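Local coordinates for protein acetylacetone-cleaving enzyme (Acinetobacter johnsonii, PDB 3BAL) that cleaves acetylacetone to methylglyoxal and acetate with one equivalent of molecular oxygen, as a homotetrameric, iron-dependent dioxygenase of the cupin (jelly-roll) fold, at residues 20-25 and 33-38. Sequence-based numbering, arbitrary orientation.
Sequences NYVPFP and ITWQLL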
ATOM      1  N   ASN A  20      20.019  21.980  -2.828  1.00 22.50           N
ATOM      2  CA  ASN A  20      20.077  20.525  -2.814  1.00 21.26           C
ATOM      3  C   ASN A  20      19.645  19.780  -4.063  1.00 20.34           C
ATOM      4  O   ASN A  20      19.632  18.550  -4.074  1.00 20.35           O
ATOM      5  CB  ASN A  20      19.315  19.986  -1.605  1.00 21.46           C
ATOM      6  CG  ASN A  20      19.990  20.344  -0.305  1.00 23.17           C
ATOM      7  OD1 ASN A  20      21.216  20.501  -0.258  1.00 22.83           O
ATOM      8  ND2 ASN A  20      19.211  20.462   0.759  1.00 22.09           N
ATOM      9  N   TYR A  21      19.288  20.504  -5.113  1.00 19.64           N
ATOM     10  CA  TYR A  21      18.919  19.843  -6.350  1.00 20.26           C
ATOM     11  C   TYR A  21      20.225  19.394  -7.009  1.00 21.01           C
ATOM     12  O   TYR A  21      21.188  20.161  -7.067  1.00 20.75           O
ATOM     13  CB  TYR A  21      18.163  20.797  -7.278  1.00 18.62           C
ATOM     14  CG  TYR A  21      16.700  21.007  -6.908  1.00 19.71           C
ATOM     15  CD1 TYR A  21      16.305  22.038  -6.044  1.00 18.01           C
ATOM     16  CD2 TYR A  21      15.705  20.172  -7.434  1.00 18.03           C
ATOM     17  CE1 TYR A  21      14.960  22.233  -5.718  1.00 15.31           C
ATOM     18  CE2 TYR A  21      14.362  20.356  -7.114  1.00 17.40           C
ATOM     19  CZ  TYR A  21      13.996  21.388  -6.257  1.00 17.38           C
ATOM     20  OH  TYR A  21      12.662  21.565  -5.954  1.00 17.47           O
ATOM     21  N   VAL A  22      20.266  18.149  -7.478  1.00 20.10           N
ATOM     22  CA  VAL A  22      21.455  17.615  -8.143  1.00 19.40           C
ATOM     23  C   VAL A  22      21.068  17.104  -9.532  1.00 20.65           C
ATOM     24  O   VAL A  22      19.895  16.833  -9.798  1.00 17.68           O
ATOM     25  CB  VAL A  22      22.089  16.431  -7.350  1.00 18.76           C
ATOM     26  CG1 VAL A  22      22.538  16.897  -5.983  1.00 18.66           C
ATOM     27  CG2 VAL A  22      21.100  15.274  -7.233  1.00 16.74           C
ATOM     28  N   PRO A  23      22.052  16.971 -10.439  1.00 20.98           N
ATOM     29  CA  PRO A  23      21.760  16.482 -11.791  1.00 21.83           C
ATOM     30  C   PRO A  23      21.186  15.061 -11.759  1.00 22.20           C
ATOM     31  O   PRO A  23      21.684  14.200 -11.033  1.00 21.32           O
ATOM     32  CB  PRO A  23      23.125  16.535 -12.483  1.00 21.82           C
ATOM     33  CG  PRO A  23      23.823  17.665 -11.779  1.00 21.59           C
ATOM     34  CD  PRO A  23      23.457  17.406 -10.332  1.00 22.54           C
ATOM     35  N   PHE A  24      20.131  14.834 -12.537  1.00 21.80           N
ATOM     36  CA  PHE A  24      19.486  13.526 -12.636  1.00 21.44           C
ATOM     37  C   PHE A  24      20.373  12.720 -13.592  1.00 22.00           C
ATOM     38  O   PHE A  24      20.861  13.265 -14.582  1.00 22.01           O
ATOM     39  CB  PHE A  24      18.080  13.693 -13.221  1.00 20.98           C
ATOM     40  CG  PHE A  24      17.237  12.454 -13.147  1.00 20.50           C
ATOM     41  CD1 PHE A  24      16.729  12.015 -11.930  1.00 19.99           C
ATOM     42  CD2 PHE A  24      16.953  11.719 -14.296  1.00 18.86           C
ATOM     43  CE1 PHE A  24      15.950  10.862 -11.853  1.00 20.04           C
ATOM     44  CE2 PHE A  24      16.175  10.567 -14.229  1.00 17.75           C
ATOM     45  CZ  PHE A  24      15.672  10.138 -13.003  1.00 18.10           C
ATOM     46  N   PRO A  25      20.588  11.416 -13.322  1.00 22.94           N
ATOM     47  CA  PRO A  25      21.443  10.607 -14.205  1.00 24.04           C
ATOM     48  C   PRO A  25      21.181  10.728 -15.707  1.00 25.28           C
ATOM     49  O   PRO A  25      20.049  10.586 -16.172  1.00 24.82           O
ATOM     50  CB  PRO A  25      21.259   9.183 -13.666  1.00 24.34           C
ATOM     51  CG  PRO A  25      19.950   9.234 -12.949  1.00 24.90           C
ATOM     52  CD  PRO A  25      19.967  10.575 -12.284  1.00 22.47           C
ATOM     53  N   ILE A  33      17.939  17.967 -16.457  1.00 19.82           N
ATOM     54  CA  ILE A  33      16.995  17.723 -15.366  1.00 18.30           C
ATOM     55  C   ILE A  33      17.718  17.593 -14.024  1.00 17.90           C
ATOM     56  O   ILE A  33      18.737  16.913 -13.923  1.00 18.09           O
ATOM     57  CB  ILE A  33      16.152  16.434 -15.616  1.00 18.47           C
ATOM     58  CG1 ILE A  33      15.236  16.632 -16.825  1.00 17.07           C
ATOM     59  CG2 ILE A  33      15.313  16.098 -14.383  1.00 16.36           C
ATOM     60  CD1 ILE A  33      14.330  15.452 -17.110  1.00 19.62           C
ATOM     61  N   THR A  34      17.202  18.266 -13.001  1.00 16.93           N
ATOM     62  CA  THR A  34      17.789  18.186 -11.666  1.00 16.13           C
ATOM     63  C   THR A  34      16.702  17.683 -10.717  1.00 16.54           C
ATOM     64  O   THR A  34      15.509  17.843 -10.994  1.00 17.56           O
ATOM     65  CB  THR A  34      18.348  19.565 -11.194  1.00 15.82           C
ATOM     66  OG1 THR A  34      17.357  20.586 -11.367  1.00 16.72           O
ATOM     67  CG2 THR A  34      19.601  19.928 -11.987  1.00 14.06           C
ATOM     68  N   TRP A  35      17.092  17.055  -9.616  1.00 15.17           N
ATOM     69  CA  TRP A  35      16.085  16.528  -8.702  1.00 15.56           C
ATOM     70  C   TRP A  35      16.539  16.464  -7.258  1.00 16.11           C
ATOM     71  O   TRP A  35      17.665  16.840  -6.927  1.00 14.86           O
ATOM     72  CB  TRP A  35      15.657  15.115  -9.143  1.00 15.76           C
ATOM     73  CG  TRP A  35      16.689  14.035  -8.842  1.00 17.12           C
ATOM     74  CD1 TRP A  35      18.019  14.063  -9.158  1.00 17.74           C
ATOM     75  CD2 TRP A  35      16.472  12.794  -8.151  1.00 18.19           C
ATOM     76  NE1 TRP A  35      18.643  12.924  -8.704  1.00 18.53           N
ATOM     77  CE2 TRP A  35      17.719  12.129  -8.080  1.00 18.24           C
ATOM     78  CE3 TRP A  35      15.348  12.179  -7.583  1.00 16.29           C
ATOM     79  CZ2 TRP A  35      17.871  10.881  -7.462  1.00 17.45           C
ATOM     80  CZ3 TRP A  35      15.502  10.936  -6.970  1.00 16.41           C
ATOM     81  CH2 TRP A  35      16.754  10.304  -6.914  1.00 16.87           C
ATOM     82  N   GLN A  36      15.624  15.984  -6.417  1.00 16.45           N
ATOM     83  CA  GLN A  36      15.842  15.794  -4.987  1.00 18.55           C
ATOM     84  C   GLN A  36      14.981  14.633  -4.492  1.00 18.10           C
ATOM     85  O   GLN A  36      13.771  14.621  -4.719  1.00 17.37           O
ATOM     86  CB  GLN A  36      15.437  17.029  -4.169  1.00 19.31           C
ATOM     87  CG  GLN A  36      16.471  18.140  -4.083  1.00 20.82           C
ATOM     88  CD  GLN A  36      16.130  19.149  -2.996  1.00 21.13           C
ATOM     89  OE1 GLN A  36      15.966  18.781  -1.823  1.00 19.40           O
ATOM     90  NE2 GLN A  36      16.026  20.423  -3.374  1.00 17.81           N
ATOM     91  N   LEU A  37      15.610  13.661  -3.833  1.00 16.55           N
ATOM     92  CA  LEU A  37      14.891  12.542  -3.252  1.00 15.07           C
ATOM     93  C   LEU A  37      14.415  13.091  -1.902  1.00 15.31           C
ATOM     94  O   LEU A  37      15.221  13.624  -1.128  1.00 15.40           O
ATOM     95  CB  LEU A  37      15.820  11.343  -3.044  1.00 13.72           C
ATOM     96  CG  LEU A  37      15.169  10.093  -2.425  1.00 15.64           C
ATOM     97  CD1 LEU A  37      14.064   9.558  -3.338  1.00 12.76           C
ATOM     98  CD2 LEU A  37      16.236   9.027  -2.205  1.00 14.43           C
ATOM     99  N   LEU A  38      13.112  12.972  -1.630  1.00 13.15           N
ATOM    100  CA  LEU A  38      12.522  13.494  -0.399  1.00 12.01           C
ATOM    101  C   LEU A  38      12.215  12.462   0.682  1.00 13.31           C
ATOM    102  O   LEU A  38      12.287  12.767   1.875  1.00 11.92           O
ATOM    103  CB  LEU A  38      11.230  14.248  -0.737  1.00 10.85           C
ATOM    104  CG  LEU A  38      11.376  15.439  -1.687  1.00 10.70           C
ATOM    105  CD1 LEU A  38      10.006  15.941  -2.093  1.00 10.45           C
ATOM    106  CD2 LEU A  38      12.177  16.546  -1.009  1.00 11.47           C
TER
HETATM  107  O   HOH W   1      16.394  20.405   0.218  1.00 15.75           O
HETATM  108  O   HOH W   2      21.417  11.849  -9.188  1.00 23.84           O
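V22 and W35 form an antiparallel hydrogen-bonded pair at the margin of a cupin jelly-roll sheet. Within this chain, the short strand 22-23 is one of the two outermost strands of its sheet. It lies beside strand 34-41, whose other neighbour is strand 46-53.

Three backbone bonds join the segments. V22 N donates to W35 O at 3.0 Å, and W35 N donates back to V22 O at 2.8 Å. F24 N donates to I33 O at 2.9 Å. Between these bonds, P23 and T34 form a non-hydrogen-bonded pair.

The aromatic contact is edge-to-face. F24 directs its ring edge at one face of the W35 indole. The F24 ring centroid is 5.0 Å from that of the W35 five-membered ring, and the planes stand at 88°. With CG anti to the backbone N (chi1 -170°), the F24 ring lies beside the indole, and CD1 makes the touch, toward the indole rim. The F24 ring also meets F59 edge-to-face. This links the pair to strand 57-64, which carries H62 and H64; H104 completes the protein ligands of the bound zinc.

Apolar packing adds to this. V22 CG2 lies 3.8 Å from W35 CD1, and F24 CB rests on I33 CG2. V22 also touches W145 and T148 of helix 138-148.

At the other end, Q36 crosses Y21 at about a right angle. Its CG makes a CH-pi contact over the phenol face, 4.1 Å from the Y21 ring centroid. Q36 NE2 lies over the same ring, toward the rim, and has a weak hydrogen bond to S17 O.

Two waters bridge the segments. One joins N20 ND2 to Q36 OE1, while N20 OD1 is hydrogen-bonded to K149 NZ. The other lies in the indole plane, accepts from W35 NE1 at 3.0 Å and donates to P23 O.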